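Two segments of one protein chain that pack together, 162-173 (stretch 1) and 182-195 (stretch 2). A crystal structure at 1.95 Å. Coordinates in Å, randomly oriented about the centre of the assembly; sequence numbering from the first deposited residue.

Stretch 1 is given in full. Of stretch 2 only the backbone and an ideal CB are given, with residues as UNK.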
ATOM      1  N   GLN A 162      14.144  31.587  -5.525  1.00 32.84           N
ATOM      2  CA  GLN A 162      14.702  32.933  -5.553  1.00 34.15           C
ATOM      3  C   GLN A 162      15.481  33.149  -6.843  1.00 37.16           C
ATOM      4  O   GLN A 162      16.473  32.452  -7.104  1.00 34.59           O
ATOM      5  CB  GLN A 162      15.617  33.148  -4.348  1.00 42.70           C
ATOM      6  CG  GLN A 162      16.024  34.595  -4.095  1.00 49.58           C
ATOM      7  CD  GLN A 162      16.704  34.765  -2.740  1.00 59.99           C
ATOM      8  OE1 GLN A 162      16.066  35.146  -1.754  1.00 65.65           O
ATOM      9  NE2 GLN A 162      17.998  34.465  -2.684  1.00 61.39           N
ATOM     10  N   PHE A 163      15.022  34.100  -7.654  1.00 34.92           N
ATOM     11  CA  PHE A 163      15.641  34.379  -8.948  1.00 38.60           C
ATOM     12  C   PHE A 163      16.584  35.563  -8.850  1.00 39.76           C
ATOM     13  O   PHE A 163      16.180  36.650  -8.428  1.00 43.67           O
ATOM     14  CB  PHE A 163      14.571  34.698  -9.997  1.00 38.72           C
ATOM     15  CG  PHE A 163      13.668  33.541 -10.323  1.00 36.10           C
ATOM     16  CD1 PHE A 163      13.992  32.658 -11.345  1.00 34.39           C
ATOM     17  CD2 PHE A 163      12.488  33.346  -9.622  1.00 34.59           C
ATOM     18  CE1 PHE A 163      13.158  31.589 -11.660  1.00 33.65           C
ATOM     19  CE2 PHE A 163      11.649  32.267  -9.923  1.00 33.83           C
ATOM     20  CZ  PHE A 163      11.985  31.394 -10.949  1.00 33.36           C
ATOM     21  N   ASP A 164      17.836  35.352  -9.244  1.00 42.23           N
ATOM     22  CA  ASP A 164      18.789  36.453  -9.414  1.00 45.32           C
ATOM     23  C   ASP A 164      19.080  36.615 -10.904  1.00 46.43           C
ATOM     24  O   ASP A 164      19.898  35.874 -11.465  1.00 44.89           O
ATOM     25  CB  ASP A 164      20.091  36.170  -8.648  1.00 45.93           C
ATOM     26  CG  ASP A 164      21.077  37.338  -8.693  1.00 52.22           C
ATOM     27  OD1 ASP A 164      21.292  37.941  -9.770  1.00 56.13           O
ATOM     28  OD2 ASP A 164      21.647  37.650  -7.631  1.00 61.29           O
ATOM     29  N   GLN A 165      18.419  37.583 -11.537  1.00 47.45           N
ATOM     30  CA  GLN A 165      18.574  37.818 -12.972  1.00 45.80           C
ATOM     31  C   GLN A 165      20.017  38.184 -13.329  1.00 48.16           C
ATOM     32  O   GLN A 165      20.546  37.719 -14.340  1.00 41.44           O
ATOM     33  CB  GLN A 165      17.587  38.894 -13.455  1.00 45.40           C
ATOM     34  CG  GLN A 165      18.094  39.804 -14.592  1.00 62.36           C
ATOM     35  CD  GLN A 165      17.938  39.185 -15.974  1.00 70.88           C
ATOM     36  OE1 GLN A 165      18.912  39.047 -16.720  1.00 71.99           O
ATOM     37  NE2 GLN A 165      16.706  38.826 -16.327  1.00 72.73           N
ATOM     38  N   LYS A 166      20.654  38.997 -12.491  1.00 57.55           N
ATOM     39  CA  LYS A 166      21.990  39.503 -12.799  1.00 69.10           C
ATOM     40  C   LYS A 166      23.005  38.376 -12.877  1.00 61.99           C
ATOM     41  O   LYS A 166      23.825  38.314 -13.798  1.00 56.94           O
ATOM     42  CB  LYS A 166      22.453  40.515 -11.749  1.00 81.86           C
ATOM     43  CG  LYS A 166      23.035  41.783 -12.346  1.00 96.76           C
ATOM     44  CD  LYS A 166      21.920  42.744 -12.755  1.00108.94           C
ATOM     45  CE  LYS A 166      22.030  43.197 -14.209  1.00115.17           C
ATOM     46  NZ  LYS A 166      21.551  42.157 -15.166  1.00115.94           N
ATOM     47  N   HIS A 167      22.935  37.479 -11.902  1.00 55.67           N
ATOM     48  CA  HIS A 167      23.912  36.416 -11.799  1.00 52.48           C
ATOM     49  C   HIS A 167      23.399  35.120 -12.420  1.00 46.45           C
ATOM     50  O   HIS A 167      24.109  34.116 -12.435  1.00 46.05           O
ATOM     51  CB  HIS A 167      24.348  36.251 -10.342  1.00 55.15           C
ATOM     52  CG  HIS A 167      24.920  37.504  -9.750  1.00 67.98           C
ATOM     53  ND1 HIS A 167      24.262  38.249  -8.797  1.00 72.78           N
ATOM     54  CD2 HIS A 167      26.080  38.160 -10.006  1.00 68.48           C
ATOM     55  CE1 HIS A 167      24.998  39.301  -8.476  1.00 75.68           C
ATOM     56  NE2 HIS A 167      26.103  39.270  -9.198  1.00 72.28           N
ATOM     57  N   GLN A 168      22.181  35.170 -12.963  1.00 39.87           N
ATOM     58  CA  GLN A 168      21.576  34.025 -13.639  1.00 44.14           C
ATOM     59  C   GLN A 168      21.601  32.789 -12.739  1.00 45.81           C
ATOM     60  O   GLN A 168      22.034  31.692 -13.132  1.00 36.91           O
ATOM     61  CB  GLN A 168      22.262  33.763 -14.978  1.00 50.21           C
ATOM     62  CG  GLN A 168      22.109  34.931 -15.974  1.00 58.77           C
ATOM     63  CD  GLN A 168      20.656  35.169 -16.413  1.00 66.01           C
ATOM     64  OE1 GLN A 168      20.174  34.553 -17.366  1.00 69.85           O
ATOM     65  NE2 GLN A 168      19.964  36.073 -15.725  1.00 63.10           N
ATOM     66  N   THR A 169      21.156  32.988 -11.504  1.00 35.29           N
ATOM     67  CA  THR A 169      21.082  31.887 -10.565  1.00 34.21           C
ATOM     68  C   THR A 169      19.704  31.817  -9.945  1.00 33.83           C
ATOM     69  O   THR A 169      19.089  32.841  -9.632  1.00 35.97           O
ATOM     70  CB  THR A 169      22.160  31.953  -9.446  1.00 56.98           C
ATOM     71  OG1 THR A 169      21.804  32.948  -8.479  1.00 63.97           O
ATOM     72  CG2 THR A 169      23.534  32.248 -10.021  1.00 47.63           C
ATOM     73  N   LEU A 170      19.224  30.593  -9.784  1.00 33.13           N
ATOM     74  CA  LEU A 170      17.970  30.341  -9.105  1.00 33.94           C
ATOM     75  C   LEU A 170      18.295  29.539  -7.856  1.00 33.88           C
ATOM     76  O   LEU A 170      18.901  28.460  -7.937  1.00 31.12           O
ATOM     77  CB  LEU A 170      17.032  29.546 -10.010  1.00 32.09           C
ATOM     78  CG  LEU A 170      15.796  28.925  -9.355  1.00 36.38           C
ATOM     79  CD1 LEU A 170      14.907  30.012  -8.755  1.00 33.38           C
ATOM     80  CD2 LEU A 170      15.027  28.109 -10.381  1.00 33.66           C
ATOM     81  N   SER A 171      17.919  30.070  -6.697  1.00 31.89           N
ATOM     82  CA  SER A 171      18.107  29.337  -5.451  1.00 31.27           C
ATOM     83  C   SER A 171      16.790  28.703  -5.033  1.00 32.71           C
ATOM     84  O   SER A 171      15.724  29.321  -5.141  1.00 34.86           O
ATOM     85  CB  SER A 171      18.630  30.253  -4.346  1.00 42.34           C
ATOM     86  OG  SER A 171      19.820  30.897  -4.748  1.00 42.72           O
ATOM     87  N   VAL A 172      16.881  27.471  -4.550  1.00 30.03           N
ATOM     88  CA  VAL A 172      15.713  26.700  -4.143  1.00 29.58           C
ATOM     89  C   VAL A 172      15.949  26.280  -2.706  1.00 29.31           C
ATOM     90  O   VAL A 172      16.988  25.693  -2.390  1.00 28.96           O
ATOM     91  CB  VAL A 172      15.500  25.490  -5.064  1.00 28.98           C
ATOM     92  CG1 VAL A 172      14.256  24.744  -4.678  1.00 28.61           C
ATOM     93  CG2 VAL A 172      15.405  25.929  -6.529  1.00 29.34           C
ATOM     94  N   VAL A 173      15.005  26.620  -1.825  1.00 29.57           N
ATOM     95  CA  VAL A 173      15.178  26.457  -0.374  1.00 29.54           C
ATOM     96  C   VAL A 173      13.912  25.936   0.289  1.00 34.57           C
ATOM     97  O   VAL A 173      12.806  26.422   0.005  1.00 29.79           O
ATOM     98  CB  VAL A 173      15.521  27.800   0.308  1.00 30.37           C
ATOM     99  CG1 VAL A 173      15.898  27.586   1.763  1.00 30.38           C
ATOM    100  CG2 VAL A 173      16.649  28.523  -0.425  1.00 33.19           C
ATOM    101  N   UNK A 182      18.921  23.524   0.801  1.00 27.91           N
ATOM    102  CA  UNK A 182      19.008  24.534  -0.242  1.00 28.35           C
ATOM    103  C   UNK A 182      19.850  24.061  -1.403  1.00 35.23           C
ATOM    104  O   UNK A 182      20.628  23.107  -1.282  1.00 27.68           O
ATOM    105  CB  UNK A 182      19.582  25.836   0.321  1.00 28.35           C
ATOM    106  N   UNK A 183      19.694  24.736  -2.533  1.00 28.47           N
ATOM    107  CA  UNK A 183      20.585  24.519  -3.650  1.00 28.47           C
ATOM    108  C   UNK A 183      20.641  25.794  -4.441  1.00 29.20           C
ATOM    109  O   UNK A 183      19.703  26.610  -4.420  1.00 29.59           O
ATOM    110  CB  UNK A 183      20.135  23.342  -4.518  1.00 28.47           C
ATOM    111  N   UNK A 184      21.758  25.988  -5.118  1.00 29.47           N
ATOM    112  CA  UNK A 184      21.902  27.141  -5.975  1.00 35.69           C
ATOM    113  C   UNK A 184      22.115  26.620  -7.391  1.00 37.71           C
ATOM    114  O   UNK A 184      23.064  25.871  -7.653  1.00 35.19           O
ATOM    115  CB  UNK A 184      23.052  28.043  -5.521  1.00 35.69           C
ATOM    116  N   UNK A 185      21.208  26.984  -8.295  1.00 31.73           N
ATOM    117  CA  UNK A 185      21.300  26.546  -9.684  1.00 30.68           C
ATOM    118  C   UNK A 185      21.866  27.681 -10.530  1.00 38.18           C
ATOM    119  O   UNK A 185      21.218  28.714 -10.724  1.00 36.87           O
ATOM    120  CB  UNK A 185      19.934  26.104 -10.212  1.00 30.68           C
ATOM    121  N   UNK A 186      23.073  27.491 -11.042  1.00 36.54           N
ATOM    122  CA  UNK A 186      23.725  28.557 -11.787  1.00 43.88           C
ATOM    123  C   UNK A 186      23.558  28.381 -13.287  1.00 41.17           C
ATOM    124  O   UNK A 186      23.111  27.325 -13.754  1.00 37.66           O
ATOM    125  CB  UNK A 186      25.212  28.616 -11.432  1.00 43.88           C
ATOM    126  N   UNK A 187      23.920  29.426 -14.026  1.00 41.53           N
ATOM    127  CA  UNK A 187      23.842  29.430 -15.486  1.00 47.71           C
ATOM    128  C   UNK A 187      22.436  29.090 -15.970  1.00 50.56           C
ATOM    129  O   UNK A 187      22.239  28.261 -16.865  1.00 55.26           O
ATOM    130  CB  UNK A 187      24.850  28.440 -16.073  1.00 47.71           C
ATOM    131  N   UNK A 188      21.462  29.741 -15.343  1.00 43.81           N
ATOM    132  CA  UNK A 188      20.070  29.617 -15.726  1.00 44.22           C
ATOM    133  C   UNK A 188      19.699  30.892 -16.463  1.00 38.95           C
ATOM    134  O   UNK A 188      19.868  31.987 -15.921  1.00 39.39           O
ATOM    135  CB  UNK A 188      19.165  29.378 -14.515  1.00 44.22           C
ATOM    136  N   UNK A 189      19.217  30.762 -17.698  1.00 40.00           N
ATOM    137  CA  UNK A 189      18.748  31.917 -18.442  1.00 46.49           C
ATOM    138  C   UNK A 189      17.459  32.423 -17.800  1.00 45.24           C
ATOM    139  O   UNK A 189      16.394  31.836 -17.986  1.00 43.41           O
ATOM    140  CB  UNK A 189      18.531  31.571 -19.916  1.00 46.49           C
ATOM    141  N   UNK A 190      17.567  33.508 -17.038  1.00 45.24           N
ATOM    142  CA  UNK A 190      16.412  34.086 -16.359  1.00 44.48           C
ATOM    143  C   UNK A 190      15.937  35.341 -17.068  1.00 43.56           C
ATOM    144  O   UNK A 190      16.708  36.288 -17.264  1.00 46.29           O
ATOM    145  CB  UNK A 190      16.749  34.402 -14.900  1.00 44.48           C
ATOM    146  N   UNK A 191      14.667  35.346 -17.463  1.00 38.58           N
ATOM    147  CA  UNK A 191      14.055  36.558 -17.992  1.00 41.39           C
ATOM    148  C   UNK A 191      13.131  37.131 -16.929  1.00 47.70           C
ATOM    149  O   UNK A 191      12.218  36.454 -16.458  1.00 48.44           O
ATOM    150  CB  UNK A 191      13.295  36.278 -19.290  1.00 41.39           C
ATOM    151  N   UNK A 192      13.386  38.374 -16.538  1.00 47.67           N
ATOM    152  CA  UNK A 192      12.684  38.972 -15.415  1.00 45.66           C
ATOM    153  C   UNK A 192      12.627  40.476 -15.582  1.00 48.24           C
ATOM    154  O   UNK A 192      13.551  41.080 -16.126  1.00 52.68           O
ATOM    155  CB  UNK A 192      13.358  38.604 -14.092  1.00 45.66           C
ATOM    156  N   UNK A 193      11.538  41.082 -15.126  1.00 44.74           N
ATOM    157  CA  UNK A 193      11.408  42.535 -15.175  1.00 55.11           C
ATOM    158  C   UNK A 193      12.143  43.179 -13.996  1.00 62.30           C
ATOM    159  O   UNK A 193      12.547  44.340 -14.058  1.00 68.67           O
ATOM    160  CB  UNK A 193       9.933  42.940 -15.169  1.00 55.11           C
ATOM    161  N   UNK A 194      12.308  42.408 -12.929  1.00 65.83           N
ATOM    162  CA  UNK A 194      13.020  42.854 -11.736  1.00 77.26           C
ATOM    163  C   UNK A 194      14.362  42.135 -11.611  1.00 77.37           C
ATOM    164  O   UNK A 194      14.520  41.010 -12.095  1.00 73.45           O
ATOM    165  CB  UNK A 194      12.171  42.616 -10.486  1.00 77.26           C
ATOM    166  N   UNK A 195      15.322  42.780 -10.949  1.00 77.06           N
ATOM    167  CA  UNK A 195      16.628  42.168 -10.706  1.00 76.24           C
ATOM    168  C   UNK A 195      16.509  40.939  -9.811  1.00 67.39           C
ATOM    169  O   UNK A 195      17.149  39.907 -10.049  1.00 61.92           O
ATOM    170  CB  UNK A 195      17.581  43.184 -10.073  1.00 76.24           C
TER

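Positions 182 to 185 run antiparallel to the strand 169-173, with axes 4.6 Å apart at closest approach. As in any extended strand, successive side chains alternate between the two faces of the sheet.

Position 182 pairs with Val173 without backbone hydrogen bonds, and its CB lies 4.0 Å from Val173 CG2. Extended angles (-147/162) favour a beta-branched or aromatic residue. It is Tyr182, whose CB makes the apolar contact with Val173 while the ring leads away from stretch 1.

At 183 the backbone is tied to Val172 both ways: N of 183 to Val172 O at 2.9 Å, and Val172 N to O of 183 at 3.0 Å. The CB shares a face with Val172 and Leu170, so valine, isoleucine or threonine would suit. The residue is Thr183; its CG2 lies 3.8 Å from Val172 CB, and its hydroxyl is satisfied elsewhere in the structure.

Position 184 returns to the face of Ser171, whose OG stands 4.4 Å from the ideal CB. Polar side chains fit, long or short. Gln184 extends with chi1 and chi2 both t, and its OE1 comes 3.4 Å from Ser171 OG, at best a weak hydrogen bond.

Position 185 pairs with Leu170 through two hydrogen bonds, N of 185 to Leu170 O at 2.8 Å and Leu170 N to O of 185 at 2.9 Å. Its CB shares the face of Leu170 and Val172, an apolar surface calling for leucine, isoleucine, valine or methionine. Leu185 (m, t) places CD1 4.0 Å from Val172 CG2 and 4.2 Å from Leu170 CD2, bridging the two.

At 186 CA-to-CB points sideways, and the ideal CB lies 4.2 Å from Thr169 CG2; a flexible chain, polar or not, could lie there. Glu186 CG lies 3.7 Å from Thr169 CG2.

Position 187 points away, and its positive phi (55/46) would favour glycine, asparagine or aspartate. Lys187 adopts this conformation, and its NZ is hydrogen-bonded elsewhere in the structure.

At 188 the backbone N donates to Gln168 O at 3.0 Å. The sideways CB passes the backbone of Thr169 and Leu170, where an aliphatic chain fits. Ile188 brings CG1 4.4 Å from Leu170 N.

Position 189 faces away and tolerates small or polar residues; Ser189 is one.

Position 190 points toward stretch 1, into a pocket walled by Phe163, the Gln165 backbone and Gln168, while its N donates to Gln168 OE1 at 2.8 Å. A sizeable aliphatic side chain, isoleucine, leucine or methionine, is expected. Ile190 sends CD1 to the edge of the Phe163 ring, 3.7 Å from CD1 of Phe163, and 3.5 Å from Thr169 O.

Position 191 faces away, leaving the choice wide; it is His191. Position 192 turns back, its CB 4.0 Å from Gln165 NE2, and suits a small polar residue. Ser192 instead gives its hydroxyl to O of 194, OG to O 2.7 Å.

At 193 and 194 the CB atoms have nothing of stretch 1 within 5.5 Å, so many residues would do; they are Thr193 and Glu194. At 195, the backbone O accepts from Gln165 N at 3.0 Å, and an acid or another polar chain could lie alongside Lys166. Glu195 OE2 comes 3.1 Å from Lys166 CD but stays 5.1 Å from Lys166 NZ, so the contact is not a salt bridge, and both side chains are poorly ordered.

Stretch 2 182-195: YTQLEKISIHSTEE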
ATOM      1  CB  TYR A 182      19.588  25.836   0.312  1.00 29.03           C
ATOM      2  CG  TYR A 182      21.029  25.714   0.769  1.00 36.51           C
ATOM      3  CD1 TYR A 182      21.330  25.355   2.076  1.00 38.30           C
ATOM      4  CD2 TYR A 182      22.087  25.966  -0.104  1.00 39.97           C
ATOM      5  CE1 TYR A 182      22.639  25.243   2.508  1.00 38.86           C
ATOM      6  CE2 TYR A 182      23.398  25.855   0.316  1.00 43.30           C
ATOM      7  CZ  TYR A 182      23.666  25.490   1.625  1.00 43.98           C
ATOM      8  OH  TYR A 182      24.965  25.378   2.063  1.00 50.19           O
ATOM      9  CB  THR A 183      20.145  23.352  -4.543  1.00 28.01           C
ATOM     10  OG1 THR A 183      21.163  23.080  -5.517  1.00 29.29           O
ATOM     11  CG2 THR A 183      18.832  23.674  -5.261  1.00 28.17           C
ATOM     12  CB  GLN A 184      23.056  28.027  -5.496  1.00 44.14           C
ATOM     13  CG  GLN A 184      22.976  29.467  -5.994  1.00 62.14           C
ATOM     14  CD  GLN A 184      23.682  30.450  -5.069  1.00 73.54           C
ATOM     15  OE1 GLN A 184      23.125  30.879  -4.055  1.00 76.15           O
ATOM     16  NE2 GLN A 184      24.916  30.809  -5.417  1.00 75.59           N
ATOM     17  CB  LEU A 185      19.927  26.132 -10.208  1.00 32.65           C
ATOM     18  CG  LEU A 185      19.215  25.106  -9.321  1.00 38.20           C
ATOM     19  CD1 LEU A 185      17.738  25.019  -9.674  1.00 34.78           C
ATOM     20  CD2 LEU A 185      19.873  23.763  -9.477  1.00 33.87           C
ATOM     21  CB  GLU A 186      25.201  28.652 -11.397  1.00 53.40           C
ATOM     22  CG  GLU A 186      25.409  29.015  -9.932  1.00 66.16           C
ATOM     23  CD  GLU A 186      26.814  29.500  -9.643  1.00 82.67           C
ATOM     24  OE1 GLU A 186      26.969  30.418  -8.805  1.00 88.20           O
ATOM     25  OE2 GLU A 186      27.763  28.962 -10.252  1.00 88.59           O
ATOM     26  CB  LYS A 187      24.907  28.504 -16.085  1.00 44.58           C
ATOM     27  CG  LYS A 187      26.259  28.674 -15.399  1.00 46.15           C
ATOM     28  CD  LYS A 187      27.431  28.265 -16.277  1.00 56.18           C
ATOM     29  CE  LYS A 187      28.754  28.677 -15.626  1.00 60.63           C
ATOM     30  NZ  LYS A 187      29.958  28.326 -16.435  1.00 64.25           N
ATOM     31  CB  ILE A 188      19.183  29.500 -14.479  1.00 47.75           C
ATOM     32  CG1 ILE A 188      19.710  28.386 -13.581  1.00 55.17           C
ATOM     33  CG2 ILE A 188      17.728  29.253 -14.871  1.00 47.01           C
ATOM     34  CD1 ILE A 188      19.741  27.033 -14.267  1.00 59.70           C
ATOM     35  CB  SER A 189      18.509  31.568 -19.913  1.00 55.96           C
ATOM     36  OG  SER A 189      19.717  31.246 -20.564  1.00 65.11           O
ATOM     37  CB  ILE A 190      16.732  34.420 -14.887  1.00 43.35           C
ATOM     38  CG1 ILE A 190      17.062  33.144 -14.119  1.00 39.10           C
ATOM     39  CG2 ILE A 190      15.567  35.168 -14.226  1.00 41.88           C
ATOM     40  CD1 ILE A 190      17.390  33.376 -12.641  1.00 45.06           C
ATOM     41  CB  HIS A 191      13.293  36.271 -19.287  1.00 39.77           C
ATOM     42  CG  HIS A 191      14.135  35.630 -20.338  1.00 49.94           C
ATOM     43  ND1 HIS A 191      14.821  36.353 -21.293  1.00 56.58           N
ATOM     44  CD2 HIS A 191      14.434  34.326 -20.568  1.00 51.80           C
ATOM     45  CE1 HIS A 191      15.493  35.525 -22.071  1.00 59.11           C
ATOM     46  NE2 HIS A 191      15.277  34.291 -21.653  1.00 56.80           N
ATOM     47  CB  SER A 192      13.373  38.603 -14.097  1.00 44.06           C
ATOM     48  OG  SER A 192      12.698  39.175 -12.994  1.00 48.87           O
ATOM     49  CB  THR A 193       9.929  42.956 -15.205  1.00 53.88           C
ATOM     50  OG1 THR A 193       9.248  42.366 -14.091  1.00 52.69           O
ATOM     51  CG2 THR A 193       9.271  42.468 -16.495  1.00 44.46           C
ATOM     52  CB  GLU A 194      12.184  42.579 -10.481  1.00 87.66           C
ATOM     53  CG  GLU A 194      11.440  43.788  -9.928  1.00 95.86           C
ATOM     54  CD  GLU A 194      11.177  43.675  -8.433  1.00100.81           C
ATOM     55  OE1 GLU A 194      10.797  42.574  -7.969  1.00 99.31           O
ATOM     56  OE2 GLU A 194      11.365  44.685  -7.720  1.00102.41           O
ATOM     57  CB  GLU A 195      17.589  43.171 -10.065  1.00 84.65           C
ATOM     58  CG  GLU A 195      18.488  43.924 -11.043  1.00 94.81           C
ATOM     59  CD  GLU A 195      19.742  44.463 -10.371  1.00103.39           C
ATOM     60  OE1 GLU A 195      19.873  44.297  -9.140  1.00104.37           O
ATOM     61  OE2 GLU A 195      20.598  45.044 -11.071  1.00107.30           O
TER
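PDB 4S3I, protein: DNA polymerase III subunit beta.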